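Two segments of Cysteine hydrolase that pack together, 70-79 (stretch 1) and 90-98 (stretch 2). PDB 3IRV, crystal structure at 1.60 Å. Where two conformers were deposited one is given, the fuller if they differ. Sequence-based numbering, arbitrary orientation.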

# COMPACT_ATOMS: atom_id res chain seq x y z
N LEU A 70 6.07 14.76 7.21
CA LEU A 70 4.97 14.80 6.25
C LEU A 70 3.75 15.37 6.98
O LEU A 70 3.53 15.07 8.17
N ARG A 71 2.97 16.18 6.28
CA ARG A 71 1.69 16.65 6.80
C ARG A 71 0.62 16.41 5.76
O ARG A 71 0.82 16.74 4.58
N HIS A 72 -0.52 15.86 6.19
CA HIS A 72 -1.65 15.69 5.30
C HIS A 72 -2.48 16.96 5.38
O HIS A 72 -3.08 17.25 6.42
N ILE A 73 -2.47 17.74 4.30
CA ILE A 73 -3.08 19.07 4.28
C ILE A 73 -3.69 19.28 2.88
O ILE A 73 -3.02 19.00 1.85
N VAL A 74 -4.93 19.78 2.86
CA VAL A 74 -5.62 20.13 1.60
C VAL A 74 -6.02 21.61 1.62
O VAL A 74 -5.97 22.25 2.68
N ARG A 75 -6.42 22.15 0.47
CA ARG A 75 -6.66 23.59 0.38
C ARG A 75 -7.85 24.01 1.22
O ARG A 75 -7.82 25.08 1.84
N GLY A 76 -8.87 23.15 1.27
CA GLY A 76 -10.10 23.46 1.98
C GLY A 76 -11.30 23.75 1.10
O GLY A 76 -12.46 23.73 1.60
N ASP A 77 -11.07 24.03 -0.19
CA ASP A 77 -12.16 24.38 -1.10
C ASP A 77 -12.67 23.20 -1.92
O ASP A 77 -13.53 23.38 -2.78
N GLY A 78 -12.11 22.01 -1.70
CA GLY A 78 -12.50 20.83 -2.48
C GLY A 78 -11.84 20.69 -3.85
O GLY A 78 -12.07 19.68 -4.54
N SER A 79 -11.01 21.67 -4.24
CA SER A 79 -10.35 21.62 -5.57
C SER A 79 -9.31 20.52 -5.70
O SER A 79 -8.95 20.12 -6.82
N ASN A 90 -15.84 14.73 5.29
CA ASN A 90 -15.54 16.00 5.98
C ASN A 90 -14.10 16.48 5.75
O ASN A 90 -13.65 17.43 6.40
N VAL A 91 -13.37 15.83 4.83
CA VAL A 91 -11.94 16.10 4.71
C VAL A 91 -11.63 17.59 4.52
O VAL A 91 -10.67 18.09 5.10
N ASP A 92 -12.45 18.30 3.75
CA ASP A 92 -12.13 19.71 3.44
C ASP A 92 -12.27 20.61 4.65
O ASP A 92 -11.77 21.75 4.64
N GLN A 93 -12.98 20.13 5.67
CA GLN A 93 -13.24 20.90 6.88
C GLN A 93 -12.37 20.49 8.06
O GLN A 93 -12.47 21.08 9.13
N ILE A 94 -11.59 19.42 7.90
CA ILE A 94 -10.72 18.96 8.98
C ILE A 94 -9.22 18.94 8.65
O ILE A 94 -8.39 19.04 9.56
N LEU A 95 -8.89 18.85 7.36
CA LEU A 95 -7.48 18.85 6.94
C LEU A 95 -7.15 20.09 6.10
O LEU A 95 -6.11 20.16 5.47
N ALA A 96 -8.03 21.10 6.16
CA ALA A 96 -7.81 22.35 5.43
C ALA A 96 -6.55 23.06 5.95
O ALA A 96 -6.27 23.02 7.16
N ARG A 97 -5.81 23.74 5.07
CA ARG A 97 -4.59 24.41 5.54
C ARG A 97 -4.86 25.38 6.69
O ARG A 97 -4.02 25.49 7.60
N HIS A 98 -6.03 26.03 6.70
CA HIS A 98 -6.36 27.01 7.75
C HIS A 98 -6.74 26.35 9.08
O HIS A 98 -6.86 27.03 10.10

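Stretch 1 enters as a strand, 70-72, and continues as loop; together the two stretches bury 560 Å², counted on both sides. Leu70 (m, t) lies out of reach of stretch 2.

Arg71 has its CA-to-CB bond sideways, but the side chain (chi1 m, chi2 t, chi3 m) brings its end nearer, until Arg71 NH2 lies 3.4 Å from Arg97 NH2. Both atoms are donors and both groups carry like charge, so this is proximity without a hydrogen bond; each NH2 is satisfied by partners elsewhere in the structure.

His72 (chi1 t) offers a ring face to Leu95, whose CA-to-CB bond points toward stretch 1. With chi1 m and chi2 t, Leu95 places CD1 3.6 Å from the His72 ring centroid and 9° off the ring normal, the geometry of a CH-pi contact; the closest ring atom, His72 ND1, is also 3.6 Å from Leu95 CD1.

Ile73 (m, t) points sideways. Its CG2 approaches Arg97 CA at 3.6 Å, and Ile73 CG2 to Arg97 CZ is 3.7 Å, with the methyl over one face of the guanidinium. Arg97 (t, t, m) thus has apolar cover on that guanidinium face, while water 1 accepts from Arg97 NH1 at 2.8 Å and donates a weak bond to Ile73 O at 3.3 Å.

Val74 anchors the backbone pairing, a single beta bridge with Ala96. Val74 N donates to Leu95 O at 2.9 Å and 172°, nearly linear; the return bond, Arg97 N to Val74 O, is short at 2.8 Å but weak, bent to 127°. The Val74 side chain (m) sets CG2 4.3 Å from Leu95 CB and 4.0 Å from Asp92 OD1.

Arg75 points away, but its carbonyl still communicates through water 2, which donates to Arg75 O (2.8 Å) and accepts from His98 N (3.0 Å).

At Gly76, CA lies 3.8 Å from Ala96 CB; an ideal CB would come within 3.2 Å of that methyl, and phi/psi of 108/-17 would also jam it against the preceding carbonyl. Asp77 (p) points away and instead accepts from Ser79 N (2.9 Å) and Ser79 OG (2.7 Å) through Asp77 OD1. Gly78 CA packs 3.2 Å from Asp92 OD2. Asp92 (m) reaches this turn through water 3, which donates to Asp92 OD1 (2.8 Å) and accepts from Gly76 N (2.8 Å) and Gly78 N (2.9 Å). Ser79 (p) points away and makes no contact with stretch 2.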

# COMPACT_ATOMS: atom_id res chain seq x y z
CB LEU A 70 4.59 13.39 5.78
CG LEU A 70 5.73 12.63 5.11
CD1 LEU A 70 5.18 11.30 4.61
CD2 LEU A 70 6.37 13.44 3.98
CB ARG A 71 1.74 18.15 7.11
CG ARG A 71 2.84 18.54 8.11
CD ARG A 71 2.76 20.03 8.52
NE ARG A 71 2.79 20.90 7.33
CZ ARG A 71 2.74 22.23 7.37
NH1 ARG A 71 2.67 22.84 8.53
NH2 ARG A 71 2.76 22.93 6.23
CB HIS A 72 -2.47 14.47 5.72
CG HIS A 72 -3.46 14.02 4.69
ND1 HIS A 72 -4.19 12.85 4.80
CD2 HIS A 72 -3.82 14.58 3.50
CE1 HIS A 72 -4.96 12.71 3.73
NE2 HIS A 72 -4.76 13.75 2.93
CB ILE A 73 -2.03 20.16 4.53
CG1 ILE A 73 -1.45 20.07 5.95
CG2 ILE A 73 -2.67 21.56 4.36
CD1 ILE A 73 -0.48 21.19 6.29
CB VAL A 74 -6.84 19.23 1.33
CG1 VAL A 74 -6.44 17.73 1.34
CG2 VAL A 74 -7.92 19.47 2.42
CB ARG A 75 -6.87 24.00 -1.07
CG ARG A 75 -5.56 24.11 -1.86
CD ARG A 75 -5.76 23.86 -3.36
NE ARG A 75 -4.49 23.97 -4.08
CZ ARG A 75 -3.58 22.99 -4.17
NH1 ARG A 75 -3.80 21.83 -3.58
NH2 ARG A 75 -2.43 23.19 -4.83
CB ASP A 77 -11.78 25.56 -2.03
CG ASP A 77 -10.61 25.25 -2.94
OD1 ASP A 77 -10.08 24.11 -2.92
OD2 ASP A 77 -10.21 26.17 -3.70
CB SER A 79 -9.71 22.96 -5.93
OG SER A 79 -8.63 23.23 -5.07
CB ASN A 90 -15.82 15.86 7.49
CG ASN A 90 -14.97 14.77 8.16
OD1 ASN A 90 -14.39 13.91 7.49
ND2 ASN A 90 -14.93 14.79 9.51
CB VAL A 91 -11.28 15.28 3.58
CG1 VAL A 91 -11.89 15.59 2.20
CG2 VAL A 91 -9.75 15.45 3.60
CB ASP A 92 -12.94 20.27 2.26
CG ASP A 92 -12.69 19.51 0.97
OD1 ASP A 92 -11.56 19.00 0.76
OD2 ASP A 92 -13.62 19.39 0.17
CB GLN A 93 -14.70 20.74 7.30
CG GLN A 93 -15.68 21.59 6.47
CD GLN A 93 -15.94 21.01 5.09
OE1 GLN A 93 -16.28 19.83 4.96
NE2 GLN A 93 -15.79 21.85 4.07
CB ILE A 94 -11.14 17.59 9.58
CG1 ILE A 94 -11.09 16.50 8.52
CG2 ILE A 94 -12.56 17.72 10.20
CD1 ILE A 94 -11.30 15.09 9.09
CB LEU A 95 -7.13 17.56 6.16
CG LEU A 95 -7.17 16.24 6.95
CD1 LEU A 95 -6.77 15.07 6.06
CD2 LEU A 95 -6.26 16.24 8.17
CB ALA A 96 -9.02 23.25 5.61
CB ARG A 97 -3.86 25.12 4.41
CG ARG A 97 -2.45 25.59 4.80
CD ARG A 97 -1.63 25.96 3.56
NE ARG A 97 -1.29 24.81 2.71
CZ ARG A 97 -0.28 23.98 2.94
NH1 ARG A 97 -0.04 22.97 2.11
NH2 ARG A 97 0.49 24.15 4.00
CB HIS A 98 -7.49 27.93 7.29
CG HIS A 98 -7.44 29.31 7.88
ND1 HIS A 98 -7.19 29.55 9.22
CD2 HIS A 98 -7.60 30.53 7.31
CE1 HIS A 98 -7.21 30.86 9.45
NE2 HIS A 98 -7.43 31.47 8.30
O HOH W 1 -2.10 21.95 0.57
O HOH W 2 -7.65 26.47 4.22
O HOH W 3 -9.83 20.95 -0.22